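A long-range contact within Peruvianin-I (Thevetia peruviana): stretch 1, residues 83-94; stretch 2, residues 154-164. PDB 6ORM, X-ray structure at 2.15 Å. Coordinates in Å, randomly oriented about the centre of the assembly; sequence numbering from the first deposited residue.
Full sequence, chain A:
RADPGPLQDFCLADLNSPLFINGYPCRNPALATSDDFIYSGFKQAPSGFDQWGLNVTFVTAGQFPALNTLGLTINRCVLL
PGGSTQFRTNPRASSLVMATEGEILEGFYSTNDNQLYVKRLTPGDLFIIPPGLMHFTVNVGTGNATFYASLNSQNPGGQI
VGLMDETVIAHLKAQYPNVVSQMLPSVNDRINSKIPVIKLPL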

# COMPACT_ATOMS: atom_id res chain seq x y z
N GLY A 83 -38.16 -5.35 2.56
CA GLY A 83 -37.17 -4.34 2.24
C GLY A 83 -35.99 -4.91 1.48
O GLY A 83 -35.68 -6.10 1.52
N SER A 84 -35.31 -4.02 0.77
CA SER A 84 -34.12 -4.39 0.02
C SER A 84 -33.22 -3.17 -0.10
O SER A 84 -33.65 -2.03 0.08
CB SER A 84 -34.47 -4.94 -1.37
OG SER A 84 -34.45 -3.93 -2.35
N THR A 85 -31.96 -3.43 -0.41
CA THR A 85 -30.95 -2.38 -0.51
C THR A 85 -30.90 -1.73 -1.88
O THR A 85 -30.23 -0.71 -2.03
CB THR A 85 -29.56 -2.95 -0.20
OG1 THR A 85 -29.25 -3.96 -1.18
CG2 THR A 85 -29.53 -3.57 1.19
N GLN A 86 -31.58 -2.31 -2.88
CA GLN A 86 -31.37 -1.99 -4.28
C GLN A 86 -29.95 -2.42 -4.63
O GLN A 86 -29.26 -3.05 -3.81
CB GLN A 86 -31.61 -0.51 -4.59
CG GLN A 86 -32.81 0.11 -3.86
CD GLN A 86 -34.13 -0.54 -4.20
OE1 GLN A 86 -34.78 -0.19 -5.19
NE2 GLN A 86 -34.56 -1.49 -3.37
N PHE A 87 -29.50 -2.15 -5.85
CA PHE A 87 -28.14 -2.50 -6.25
C PHE A 87 -27.18 -1.41 -5.79
O PHE A 87 -27.36 -0.23 -6.11
CB PHE A 87 -28.07 -2.70 -7.76
CG PHE A 87 -28.96 -3.80 -8.25
CD1 PHE A 87 -28.70 -5.13 -7.93
CD2 PHE A 87 -30.07 -3.52 -9.02
CE1 PHE A 87 -29.52 -6.14 -8.38
CE2 PHE A 87 -30.90 -4.53 -9.48
CZ PHE A 87 -30.62 -5.85 -9.15
N ARG A 88 -26.15 -1.81 -5.04
CA ARG A 88 -25.24 -0.86 -4.42
C ARG A 88 -23.80 -1.31 -4.59
O ARG A 88 -23.52 -2.49 -4.86
CB ARG A 88 -25.56 -0.67 -2.93
CG ARG A 88 -26.85 0.11 -2.68
CD ARG A 88 -27.08 0.40 -1.20
NE ARG A 88 -28.46 0.82 -0.95
CZ ARG A 88 -28.80 2.01 -0.46
NH1 ARG A 88 -27.86 2.89 -0.15
NH2 ARG A 88 -30.08 2.31 -0.28
N THR A 89 -22.88 -0.36 -4.44
CA THR A 89 -21.46 -0.63 -4.40
C THR A 89 -20.84 0.03 -3.17
O THR A 89 -21.35 1.03 -2.66
CB THR A 89 -20.72 -0.12 -5.65
OG1 THR A 89 -20.81 1.31 -5.71
CG2 THR A 89 -21.32 -0.72 -6.92
N ASN A 90 -19.73 -0.55 -2.71
CA ASN A 90 -18.82 0.10 -1.78
C ASN A 90 -17.53 0.37 -2.53
O ASN A 90 -16.67 -0.52 -2.63
CB ASN A 90 -18.57 -0.77 -0.55
CG ASN A 90 -19.84 -1.03 0.25
OD1 ASN A 90 -20.32 -2.16 0.30
ND2 ASN A 90 -20.38 0.02 0.86
N PRO A 91 -17.34 1.57 -3.09
CA PRO A 91 -16.27 1.76 -4.08
C PRO A 91 -14.86 1.46 -3.59
O PRO A 91 -14.02 1.04 -4.40
CB PRO A 91 -16.42 3.24 -4.47
CG PRO A 91 -17.85 3.55 -4.19
CD PRO A 91 -18.21 2.75 -2.98
N ARG A 92 -14.55 1.66 -2.31
CA ARG A 92 -13.16 1.63 -1.87
C ARG A 92 -12.89 0.61 -0.77
O ARG A 92 -11.91 0.76 -0.02
CB ARG A 92 -12.73 3.03 -1.41
CG ARG A 92 -12.84 4.08 -2.51
CD ARG A 92 -12.40 5.46 -2.03
NE ARG A 92 -13.22 5.95 -0.92
CZ ARG A 92 -14.34 6.65 -1.08
NH1 ARG A 92 -14.79 6.95 -2.29
NH2 ARG A 92 -15.02 7.06 -0.01
N ALA A 93 -13.71 -0.43 -0.64
CA ALA A 93 -13.43 -1.44 0.38
C ALA A 93 -14.17 -2.73 0.07
O ALA A 93 -15.22 -2.73 -0.57
CB ALA A 93 -13.83 -0.94 1.78
N SER A 94 -13.59 -3.84 0.54
CA SER A 94 -14.33 -5.08 0.69
C SER A 94 -15.40 -4.91 1.76
O SER A 94 -15.30 -4.05 2.64
CB SER A 94 -13.40 -6.23 1.07
OG SER A 94 -12.33 -6.36 0.16
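Stretch 2 154-164: QNPGGQIVGLM

Stretch 2 runs against stretch 1 as an antiparallel partner, its strand 159-162 crossing strand 87-89 at 137° with 4.5 Å between axes. Gln154 makes no contact, so the approach begins at Asn155, whose carbonyl O accepts from Arg92 NH2 at 2.8 Å. Pro156 follows in the loop: its O accepts a hydrogen bond from Arg92 N at 3.1 Å, inside the type I turn Asn90 to Ala93, while its CB packs 3.6 Å from Ala93 CB. Gly157, at phi 81° and psi 155°, holds a conformation that calls for glycine, and a CB there would also crowd Arg92 NH2; its O receives Asn90 ND2 at 3.2 Å. Gly158 is extended and has room to spare.

At Gln159 regular pairing starts, Gln159 N to Thr89 O at 3.1 Å and Thr89 N to Gln159 O at 3.0 Å. Ile160 pairs with Arg88, laying CG1 3.4 Å from Arg88 NH1, over one guanidinium face. A bulge then shifts the register: Phe87 O accepts from Val161 N at 2.7 Å and, weakly, from Gly162 N at 3.3 Å. Phe87 N returns to Gly162 O at 3.1 Å. Gly162, lacking a side chain, leaves space for the ring edge of Phe87. Leu163 turns its CB away, and Met164 closes the contact, CG 3.3 Å from Phe87 CE2.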

# COMPACT_ATOMS: atom_id res chain seq x y z
N GLN A 154 -11.66 3.29 6.46
CA GLN A 154 -12.33 4.21 7.37
C GLN A 154 -13.47 4.96 6.70
O GLN A 154 -14.29 5.57 7.40
CB GLN A 154 -11.33 5.21 7.95
CG GLN A 154 -10.90 6.27 6.96
CD GLN A 154 -9.94 7.27 7.58
OE1 GLN A 154 -8.87 6.90 8.07
NE2 GLN A 154 -10.32 8.54 7.56
N ASN A 155 -13.56 4.93 5.38
CA ASN A 155 -14.59 5.64 4.63
C ASN A 155 -14.79 4.94 3.29
O ASN A 155 -14.38 5.46 2.25
CB ASN A 155 -14.21 7.11 4.43
CG ASN A 155 -15.34 7.93 3.84
OD1 ASN A 155 -16.52 7.61 4.02
ND2 ASN A 155 -14.99 8.99 3.12
N PRO A 156 -15.41 3.76 3.29
CA PRO A 156 -15.51 2.97 2.05
C PRO A 156 -16.29 3.67 0.95
O PRO A 156 -16.05 3.40 -0.23
CB PRO A 156 -16.21 1.68 2.50
CG PRO A 156 -16.16 1.69 4.00
CD PRO A 156 -16.12 3.11 4.41
N GLY A 157 -17.23 4.54 1.31
CA GLY A 157 -18.14 5.10 0.34
C GLY A 157 -19.29 4.16 0.03
O GLY A 157 -19.16 2.94 0.19
N GLY A 158 -20.41 4.72 -0.41
CA GLY A 158 -21.58 3.93 -0.76
C GLY A 158 -22.32 4.60 -1.90
O GLY A 158 -22.51 5.82 -1.89
N GLN A 159 -22.74 3.82 -2.89
CA GLN A 159 -23.39 4.37 -4.07
C GLN A 159 -24.53 3.46 -4.48
O GLN A 159 -24.34 2.24 -4.58
CB GLN A 159 -22.39 4.51 -5.23
CG GLN A 159 -22.96 5.07 -6.51
CD GLN A 159 -21.91 5.79 -7.33
OE1 GLN A 159 -21.94 7.02 -7.45
NE2 GLN A 159 -20.95 5.04 -7.87
N ILE A 160 -25.71 4.04 -4.70
CA ILE A 160 -26.82 3.29 -5.29
C ILE A 160 -26.60 3.27 -6.79
O ILE A 160 -26.49 4.31 -7.44
CB ILE A 160 -28.18 3.89 -4.93
CG1 ILE A 160 -28.41 3.84 -3.42
CG2 ILE A 160 -29.29 3.14 -5.66
CD1 ILE A 160 -29.69 4.53 -2.99
N VAL A 161 -26.57 2.07 -7.35
CA VAL A 161 -26.12 1.86 -8.71
C VAL A 161 -27.24 1.38 -9.64
O VAL A 161 -27.11 1.53 -10.87
CB VAL A 161 -24.93 0.87 -8.70
CG1 VAL A 161 -25.23 -0.40 -9.46
CG2 VAL A 161 -23.62 1.57 -9.08
N GLY A 162 -28.33 0.85 -9.10
CA GLY A 162 -29.49 0.39 -9.86
C GLY A 162 -30.61 0.13 -8.87
O GLY A 162 -30.41 0.19 -7.66
N LEU A 163 -31.79 -0.17 -9.40
CA LEU A 163 -32.99 -0.11 -8.57
C LEU A 163 -33.61 -1.45 -8.20
O LEU A 163 -33.87 -1.68 -7.02
CB LEU A 163 -34.04 0.79 -9.23
CG LEU A 163 -33.77 2.29 -8.99
CD1 LEU A 163 -34.99 3.14 -9.32
CD2 LEU A 163 -33.31 2.54 -7.56
N MET A 164 -33.83 -2.36 -9.16
CA MET A 164 -34.77 -3.50 -9.04
C MET A 164 -36.19 -2.97 -9.25
O MET A 164 -36.92 -3.46 -10.11
CB MET A 164 -34.72 -4.24 -7.68
CG MET A 164 -33.39 -4.87 -7.29
SD MET A 164 -33.34 -5.46 -5.57
CE MET A 164 -34.66 -6.67 -5.55
O HOH W 1 -11.55 5.21 1.13